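Local coordinates for protein DNA-entry nuclease (Competence-specific nuclease) (PDB 4QH0) that probably cleaves DNA without sequence specificity, as a competence-associated DNA-entry nuclease of the His-Me finger superfamily with a magnesium-bound active site, at residues Y104-D109 against Q138-N143; V98-H103 against Q210-M215. The protein carries 1 engineered substitution. All coordinates share one frame; numbering follows the deposited sequence.

Contact 1. Residues Y104-D109 against Q138-N143; sequences YGHAVD and QTAHSN. With MG (magnesium ion), chain E; SO4 (sulfate ion), chain G.
Y104 lies along the start of helix 140-144, its side chain running from A140 to H141. Y104 CB meets A140 CB at 3.8 Å, and CG stays against the same methyl. One face of the ring then rests on the helix backbone, with A140 C and H141 N over its centre. Farther out, Y104 CE2 packs on H141 CB at 3.6 Å. At the tip, Y104 OH accepts a hydrogen bond of 2.7 Å from H141 ND1, nearly in the imidazole plane. It also approaches O2 of a sulfate, probably from the crystallisation liquor, so closely that the exact length is doubtful. The Y104 and H141 rings meet rim to rim, planes 63° apart.

After a short loop the chain enters the antiparallel strand pair at V108, which faces T139 as a non-hydrogen-bonded pair; D109 and Q138 form a hydrogen-bonded one. A140 N, at the start of the helix, donates to A107 O at 2.8 Å. T139 is the N-cap, its OG1 accepting from S142 N. Strands 108-112 and 135-139 followed by helix 140-144 form the beta-beta-alpha metal motif of this superfamily.

Inside it, D109 divides its carboxylate. D109 OD1 accepts from H106 NE2 at 2.6 Å on the syn side; D109 OD2 accepts from N143 ND2 at 2.9 Å on the anti side, 34° out of the carboxylate plane, and also from Q144 NE2. N143 holds CG anti to its backbone N (chi1 178°), which carries the amide across to D109. N143 OD1 binds magnesium at 2.1 Å, and five waters complete the octahedron. With ND2 donating to D109, the amide's rotation is fixed with oxygen toward the metal, making D109 a second-shell residue that orients the protein's one direct magnesium ligand.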
ATOM      1  N   TYR A 104       3.369  12.751 -13.229  1.00 33.75           N
ATOM      2  CA  TYR A 104       2.705  12.929 -11.943  1.00 33.40           C
ATOM      3  C   TYR A 104       2.795  14.390 -11.502  1.00 32.65           C
ATOM      4  O   TYR A 104       1.887  14.907 -10.852  1.00 28.69           O
ATOM      5  CB  TYR A 104       3.313  12.012 -10.883  1.00 27.42           C
ATOM      6  CG  TYR A 104       3.282  10.554 -11.269  1.00 29.62           C
ATOM      7  CD1 TYR A 104       2.089   9.848 -11.290  1.00 31.06           C
ATOM      8  CD2 TYR A 104       4.446   9.884 -11.617  1.00 31.30           C
ATOM      9  CE1 TYR A 104       2.054   8.513 -11.646  1.00 34.84           C
ATOM     10  CE2 TYR A 104       4.422   8.552 -11.973  1.00 31.91           C
ATOM     11  CZ  TYR A 104       3.224   7.871 -11.988  1.00 33.42           C
ATOM     12  OH  TYR A 104       3.204   6.542 -12.343  1.00 34.81           O
ATOM     13  N   GLY A 105       3.895  15.047 -11.860  1.00 31.05           N
ATOM     14  CA  GLY A 105       4.078  16.456 -11.564  1.00 30.99           C
ATOM     15  C   GLY A 105       4.538  16.726 -10.145  1.00 34.23           C
ATOM     16  O   GLY A 105       4.932  17.842  -9.816  1.00 28.93           O
ATOM     17  N   HIS A 106       4.483  15.703  -9.299  1.00 33.67           N
ATOM     18  CA  HIS A 106       4.957  15.816  -7.927  1.00 23.50           C
ATOM     19  C   HIS A 106       5.471  14.459  -7.476  1.00 27.88           C
ATOM     20  O   HIS A 106       5.195  13.443  -8.110  1.00 28.55           O
ATOM     21  CB  HIS A 106       3.845  16.310  -7.003  1.00 27.39           C
ATOM     22  CG  HIS A 106       2.696  15.358  -6.878  1.00 29.76           C
ATOM     23  ND1 HIS A 106       1.557  15.462  -7.644  1.00 32.60           N
ATOM     24  CD2 HIS A 106       2.514  14.287  -6.072  1.00 25.42           C
ATOM     25  CE1 HIS A 106       0.720  14.493  -7.316  1.00 31.22           C
ATOM     26  NE2 HIS A 106       1.278  13.767  -6.367  1.00 27.66           N
ATOM     27  N   ALA A 107       6.215  14.446  -6.376  1.00 29.51           N
ATOM     28  CA  ALA A 107       6.966  13.261  -5.980  1.00 25.48           C
ATOM     29  C   ALA A 107       6.156  12.256  -5.169  1.00 26.27           C
ATOM     30  O   ALA A 107       6.124  11.073  -5.505  1.00 30.48           O
ATOM     31  CB  ALA A 107       8.193  13.666  -5.207  1.00 26.07           C
ATOM     32  N   VAL A 108       5.515  12.723  -4.103  1.00 27.63           N
ATOM     33  CA  VAL A 108       4.901  11.822  -3.136  1.00 27.72           C
ATOM     34  C   VAL A 108       3.409  12.085  -2.948  1.00 25.82           C
ATOM     35  O   VAL A 108       2.938  13.215  -3.081  1.00 26.50           O
ATOM     36  CB  VAL A 108       5.614  11.910  -1.768  1.00 26.95           C
ATOM     37  CG1 VAL A 108       7.006  11.300  -1.857  1.00 24.40           C
ATOM     38  CG2 VAL A 108       5.692  13.351  -1.296  1.00 23.63           C
ATOM     39  N   ASP A 109       2.680  11.013  -2.650  1.00 26.26           N
ATOM     40  CA  ASP A 109       1.264  11.080  -2.314  1.00 23.08           C
ATOM     41  C   ASP A 109       1.075  10.630  -0.877  1.00 23.30           C
ATOM     42  O   ASP A 109       1.952   9.994  -0.296  1.00 29.75           O
ATOM     43  CB  ASP A 109       0.445  10.158  -3.225  1.00 25.21           C
ATOM     44  CG  ASP A 109       0.241  10.727  -4.616  1.00 28.43           C
ATOM     45  OD1 ASP A 109       0.248  11.965  -4.772  1.00 28.42           O
ATOM     46  OD2 ASP A 109       0.051   9.930  -5.557  1.00 25.85           O
ATOM     47  N   GLN A 138       4.289   8.000   0.349  1.00 22.95           N
ATOM     48  CA  GLN A 138       4.389   7.063  -0.763  1.00 25.99           C
ATOM     49  C   GLN A 138       4.594   7.802  -2.076  1.00 22.58           C
ATOM     50  O   GLN A 138       3.985   8.843  -2.309  1.00 31.30           O
ATOM     51  CB  GLN A 138       3.124   6.205  -0.848  1.00 22.12           C
ATOM     52  CG  GLN A 138       3.200   5.098  -1.887  1.00 20.10           C
ATOM     53  CD  GLN A 138       1.983   4.196  -1.863  1.00 22.59           C
ATOM     54  OE1 GLN A 138       0.885   4.633  -1.526  1.00 24.02           O
ATOM     55  NE2 GLN A 138       2.174   2.930  -2.214  1.00 17.21           N
ATOM     56  N   THR A 139       5.450   7.254  -2.932  1.00 27.46           N
ATOM     57  CA  THR A 139       5.716   7.862  -4.226  1.00 22.38           C
ATOM     58  C   THR A 139       4.424   7.912  -5.015  1.00 29.07           C
ATOM     59  O   THR A 139       3.549   7.065  -4.841  1.00 29.13           O
ATOM     60  CB  THR A 139       6.770   7.076  -5.032  1.00 23.38           C
ATOM     61  OG1 THR A 139       6.255   5.787  -5.385  1.00 25.48           O
ATOM     62  CG2 THR A 139       8.057   6.916  -4.231  1.00 25.93           C
ATOM     63  N   ALA A 140       4.295   8.918  -5.870  1.00 26.43           N
ATOM     64  CA  ALA A 140       3.094   9.064  -6.671  1.00 24.52           C
ATOM     65  C   ALA A 140       2.966   7.878  -7.611  1.00 19.29           C
ATOM     66  O   ALA A 140       1.865   7.403  -7.876  1.00 22.92           O
ATOM     67  CB  ALA A 140       3.125  10.371  -7.449  1.00 25.59           C
ATOM     68  N   HIS A 141       4.097   7.384  -8.100  1.00 25.02           N
ATOM     69  CA  HIS A 141       4.078   6.254  -9.016  1.00 23.42           C
ATOM     70  C   HIS A 141       3.565   4.979  -8.351  1.00 24.57           C
ATOM     71  O   HIS A 141       2.654   4.337  -8.867  1.00 28.14           O
ATOM     72  CB  HIS A 141       5.460   5.993  -9.604  1.00 26.63           C
ATOM     73  CG  HIS A 141       5.538   4.714 -10.377  1.00 27.54           C
ATOM     74  ND1 HIS A 141       4.865   4.523 -11.565  1.00 26.66           N
ATOM     75  CD2 HIS A 141       6.176   3.550 -10.116  1.00 23.29           C
ATOM     76  CE1 HIS A 141       5.101   3.301 -12.009  1.00 27.24           C
ATOM     77  NE2 HIS A 141       5.895   2.691 -11.149  1.00 24.69           N
ATOM     78  N   SER A 142       4.153   4.609  -7.216  1.00 27.69           N
ATOM     79  CA  SER A 142       3.785   3.362  -6.546  1.00 22.82           C
ATOM     80  C   SER A 142       2.399   3.452  -5.916  1.00 23.63           C
ATOM     81  O   SER A 142       1.770   2.434  -5.641  1.00 25.77           O
ATOM     82  CB  SER A 142       4.823   2.979  -5.488  1.00 19.62           C
ATOM     83  OG  SER A 142       4.839   3.900  -4.413  1.00 21.16           O
ATOM     84  N   ASN A 143       1.924   4.674  -5.693  1.00 26.86           N
ATOM     85  CA  ASN A 143       0.575   4.892  -5.183  1.00 23.97           C
ATOM     86  C   ASN A 143      -0.468   4.796  -6.291  1.00 24.85           C
ATOM     87  O   ASN A 143      -1.481   4.116  -6.141  1.00 25.64           O
ATOM     88  CB  ASN A 143       0.469   6.260  -4.509  1.00 18.55           C
ATOM     89  CG  ASN A 143      -0.933   6.551  -3.997  1.00 25.14           C
ATOM     90  OD1 ASN A 143      -1.575   5.696  -3.385  1.00 29.74           O
ATOM     91  ND2 ASN A 143      -1.420   7.760  -4.257  1.00 22.75           N
TER
HETATM   92 MG    MG E 301      -3.316   4.828  -2.517  1.00 35.36          MG
HETATM   93  S   SO4 G 303       0.065   6.047 -14.162  0.85 41.77           S
HETATM   94  O1  SO4 G 303      -0.639   7.324 -14.232  0.85 49.97           O
HETATM   95  O2  SO4 G 303       0.850   5.995 -12.931  0.85 30.48           O
HETATM   96  O3  SO4 G 303      -0.918   4.967 -14.185  0.85 40.66           O
HETATM   97  O4  SO4 G 303       0.960   5.917 -15.306  0.85 51.93           O
HETATM   98  O   HOH W   1      -1.919   4.002  -1.236  1.00 21.85           O
HETATM   99  O   HOH W   2      -2.686   3.329  -3.802  1.00 23.63           O
HETATM  100  O   HOH W   3      -4.342   5.926  -3.961  1.00 30.47           O
HETATM  101  O   HOH W   4      -3.414   6.376  -1.133  1.00 26.27           O
HETATM  102  O   HOH W   5      -4.861   3.753  -1.596  1.00 24.87           O

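Contact 2. Residues V98-H103 against Q210-M215; sequences VATNDH and QASYTM. With SO4 (sulfate ion), chain J; SO4 (sulfate ion), chain G.
D102 OD2 is gripped by two side chains of the facing loop, which approach from opposite faces of the carboxylate plane. S212 OG donates to D102 OD2 at 2.6 Å on the anti side, while Q210 NE2 donates to D102 OD2 at 2.8 Å from above the plane, with the oxygen almost in the Q210 amide plane. Carboxylate and amide planes are 42° apart. D102 CG sits between its backbone N and carbonyl carbon (chi1 51°), from where the carboxylate reaches the turn. A water also donates to OD2 and bonds weakly to S212 N. Beside this polar knot T100 CG2 touches Y213 CD2, 3.9 Å away.

The donors stand on one type I beta turn, Q210 to Y213, closed by Y213 N donating to Q210 O at 3.1 Å. This turn leads into strand 213-215, and the contact pins it to the loop preceding strand 108-112, the first strand of the beta-beta-alpha metal motif.

From its own loop, T100 OG1 donates to D102 OD1 at 2.7 Å, 38° out of the carboxylate plane, and the same oxygen accepts from G105 N and, weakly, Y104 N. So held, the carboxylate is probably kept ionised. Next along the chain, H103 ND1 donates to O4 of one sulfate at 2.7 Å and H103 NE2 to O4 of another at 3.1 Å, both probably from the crystallisation liquor.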
ATOM      1  N   VAL A  98       8.160  17.519  -3.464  1.00 31.78           N
ATOM      2  CA  VAL A  98       8.911  18.243  -4.484  1.00 29.70           C
ATOM      3  C   VAL A  98       8.257  18.055  -5.848  1.00 32.35           C
ATOM      4  O   VAL A  98       7.706  16.996  -6.137  1.00 33.14           O
ATOM      5  CB  VAL A  98      10.380  17.758  -4.578  1.00 33.48           C
ATOM      6  CG1 VAL A  98      11.108  17.966  -3.260  1.00 35.65           C
ATOM      7  CG2 VAL A  98      10.452  16.290  -4.993  1.00 33.16           C
ATOM      8  N   ALA A  99       8.321  19.086  -6.685  1.00 31.92           N
ATOM      9  CA  ALA A  99       7.858  18.975  -8.062  1.00 26.99           C
ATOM     10  C   ALA A  99       8.806  18.065  -8.833  1.00 31.17           C
ATOM     11  O   ALA A  99      10.006  18.036  -8.553  1.00 29.94           O
ATOM     12  CB  ALA A  99       7.789  20.344  -8.714  1.00 30.87           C
ATOM     13  N   THR A 100       8.264  17.329  -9.800  1.00 36.35           N
ATOM     14  CA  THR A 100       9.033  16.335 -10.546  1.00 37.21           C
ATOM     15  C   THR A 100       8.900  16.509 -12.056  1.00 34.69           C
ATOM     16  O   THR A 100       7.899  17.030 -12.547  1.00 34.63           O
ATOM     17  CB  THR A 100       8.579  14.909 -10.189  1.00 28.87           C
ATOM     18  OG1 THR A 100       7.151  14.825 -10.282  1.00 31.84           O
ATOM     19  CG2 THR A 100       9.015  14.550  -8.780  1.00 26.67           C
ATOM     20  N   ASN A 101       9.919  16.061 -12.782  1.00 39.45           N
ATOM     21  CA  ASN A 101       9.904  16.080 -14.239  1.00 42.13           C
ATOM     22  C   ASN A 101       9.297  14.799 -14.809  1.00 46.55           C
ATOM     23  O   ASN A 101       9.942  14.083 -15.576  1.00 48.83           O
ATOM     24  CB  ASN A 101      11.322  16.267 -14.780  1.00 54.90           C
ATOM     25  N   ASP A 102       8.057  14.520 -14.418  1.00 39.40           N
ATOM     26  CA  ASP A 102       7.316  13.371 -14.929  1.00 36.86           C
ATOM     27  C   ASP A 102       5.826  13.700 -14.961  1.00 35.65           C
ATOM     28  O   ASP A 102       5.425  14.796 -14.576  1.00 34.51           O
ATOM     29  CB  ASP A 102       7.585  12.120 -14.085  1.00 38.35           C
ATOM     30  CG  ASP A 102       7.395  12.357 -12.598  1.00 27.13           C
ATOM     31  OD1 ASP A 102       6.492  13.128 -12.215  1.00 34.57           O
ATOM     32  OD2 ASP A 102       8.159  11.768 -11.808  1.00 34.39           O
ATOM     33  N   HIS A 103       5.011  12.749 -15.403  1.00 35.73           N
ATOM     34  CA  HIS A 103       3.596  13.014 -15.643  1.00 35.28           C
ATOM     35  C   HIS A 103       2.777  13.123 -14.358  1.00 36.33           C
ATOM     36  O   HIS A 103       1.621  13.550 -14.390  1.00 37.46           O
ATOM     37  CB  HIS A 103       2.992  11.960 -16.581  1.00 42.85           C
ATOM     38  CG  HIS A 103       2.970  10.573 -16.019  1.00 43.82           C
ATOM     39  ND1 HIS A 103       4.108   9.807 -15.876  1.00 44.62           N
ATOM     40  CD2 HIS A 103       1.943   9.800 -15.589  1.00 43.77           C
ATOM     41  CE1 HIS A 103       3.784   8.629 -15.370  1.00 44.14           C
ATOM     42  NE2 HIS A 103       2.476   8.602 -15.188  1.00 44.50           N
ATOM     43  N   GLN A 210      10.132   5.950  -7.728  1.00 29.58           N
ATOM     44  CA  GLN A 210       9.657   6.719  -8.866  1.00 30.38           C
ATOM     45  C   GLN A 210      10.867   7.012  -9.742  1.00 36.13           C
ATOM     46  O   GLN A 210      11.916   7.419  -9.242  1.00 37.12           O
ATOM     47  CB  GLN A 210       8.991   8.010  -8.396  1.00 33.44           C
ATOM     48  CG  GLN A 210       8.187   8.733  -9.469  1.00 28.60           C
ATOM     49  CD  GLN A 210       7.130   9.658  -8.890  1.00 28.60           C
ATOM     50  OE1 GLN A 210       6.486   9.340  -7.889  1.00 26.48           O
ATOM     51  NE2 GLN A 210       6.947  10.811  -9.518  1.00 26.63           N
ATOM     52  N   ALA A 211      10.724   6.787 -11.043  1.00 30.87           N
ATOM     53  CA  ALA A 211      11.861   6.813 -11.960  1.00 40.23           C
ATOM     54  C   ALA A 211      12.637   8.125 -11.927  1.00 33.74           C
ATOM     55  O   ALA A 211      13.859   8.131 -12.064  1.00 42.19           O
ATOM     56  CB  ALA A 211      11.394   6.519 -13.380  1.00 38.89           C
ATOM     57  N   SER A 212      11.932   9.233 -11.735  1.00 33.80           N
ATOM     58  CA  SER A 212      12.548  10.548 -11.859  1.00 38.50           C
ATOM     59  C   SER A 212      13.464  10.910 -10.690  1.00 38.17           C
ATOM     60  O   SER A 212      14.166  11.919 -10.748  1.00 31.91           O
ATOM     61  CB  SER A 212      11.470  11.623 -12.028  1.00 36.17           C
ATOM     62  OG  SER A 212      10.614  11.672 -10.900  1.00 31.68           O
ATOM     63  N   TYR A 213      13.471  10.100  -9.633  1.00 34.34           N
ATOM     64  CA  TYR A 213      14.275  10.434  -8.461  1.00 32.36           C
ATOM     65  C   TYR A 213      14.618   9.257  -7.557  1.00 30.91           C
ATOM     66  O   TYR A 213      14.214   8.121  -7.803  1.00 32.29           O
ATOM     67  CB  TYR A 213      13.571  11.515  -7.635  1.00 34.65           C
ATOM     68  CG  TYR A 213      12.260  11.092  -7.001  1.00 33.90           C
ATOM     69  CD1 TYR A 213      12.236  10.388  -5.803  1.00 33.69           C
ATOM     70  CD2 TYR A 213      11.050  11.423  -7.588  1.00 28.95           C
ATOM     71  CE1 TYR A 213      11.042  10.012  -5.218  1.00 26.33           C
ATOM     72  CE2 TYR A 213       9.852  11.056  -7.010  1.00 30.32           C
ATOM     73  CZ  TYR A 213       9.852  10.348  -5.824  1.00 29.91           C
ATOM     74  OH  TYR A 213       8.661   9.975  -5.239  1.00 28.48           O
ATOM     75  N   THR A 214      15.390   9.560  -6.516  1.00 35.18           N
ATOM     76  CA  THR A 214      15.712   8.611  -5.460  1.00 35.31           C
ATOM     77  C   THR A 214      15.365   9.251  -4.130  1.00 31.07           C
ATOM     78  O   THR A 214      15.435  10.472  -3.987  1.00 32.19           O
ATOM     79  CB  THR A 214      17.205   8.251  -5.442  1.00 34.80           C
ATOM     80  OG1 THR A 214      17.979   9.426  -5.175  1.00 46.49           O
ATOM     81  CG2 THR A 214      17.633   7.652  -6.770  1.00 41.93           C
ATOM     82  N   MET A 215      14.996   8.423  -3.160  1.00 29.56           N
ATOM     83  CA  MET A 215      14.599   8.904  -1.844  1.00 32.71           C
ATOM     84  C   MET A 215      15.439   8.253  -0.756  1.00 30.26           C
ATOM     85  O   MET A 215      15.776   7.072  -0.837  1.00 30.77           O
ATOM     86  CB  MET A 215      13.120   8.598  -1.603  1.00 34.32           C
ATOM     87  CG  MET A 215      12.618   8.964  -0.213  1.00 35.22           C
ATOM     88  SD  MET A 215      10.996   8.272   0.128  1.00 34.60           S
ATOM     89  CE  MET A 215       9.932   9.452  -0.700  1.00 28.77           C
TER
HETATM   90  S   SO4 J 306       7.147  10.583 -17.638  0.85 56.66           S
HETATM   91  O1  SO4 J 306       6.619  10.128 -18.922  0.85 63.69           O
HETATM   92  O2  SO4 J 306       7.589   9.433 -16.856  0.85 53.40           O
HETATM   93  O3  SO4 J 306       8.279  11.480 -17.868  0.85 56.58           O
HETATM   94  O4  SO4 J 306       6.101  11.291 -16.907  0.85 49.94           O
HETATM   95  S   SO4 G 303       0.065   6.047 -14.162  0.85 41.77           S
HETATM   96  O1  SO4 G 303      -0.639   7.324 -14.232  0.85 49.97           O
HETATM   97  O2  SO4 G 303       0.850   5.995 -12.931  0.85 30.48           O
HETATM   98  O3  SO4 G 303      -0.918   4.967 -14.185  0.85 40.66           O
HETATM   99  O4  SO4 G 303       0.960   5.917 -15.306  0.85 51.93           O
HETATM  100  O   HOH W   6       9.241   9.183 -12.871  1.00 38.50           O

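Contacts 1 and 2 are neighbours, their centres 8 Å apart, and the segments of each are joined to those of the other. Y213 OH of contact 2 is 2.8 Å from A107 O of contact 1, a probable hydrogen bond, and Q210 OE1 lies 3.1 Å from H141 N, probably bonded at the helix start. Segments 98-103 and 104-109 are also consecutive. One sulfate bridges the contacts, meeting both Y104 and H103, and such anions often mark pockets, here possibly one for nucleic-acid phosphate. Magnesium belongs to contact 1; in contact 2 the side chain of Q210 is about 12 Å from the bound magnesium ion.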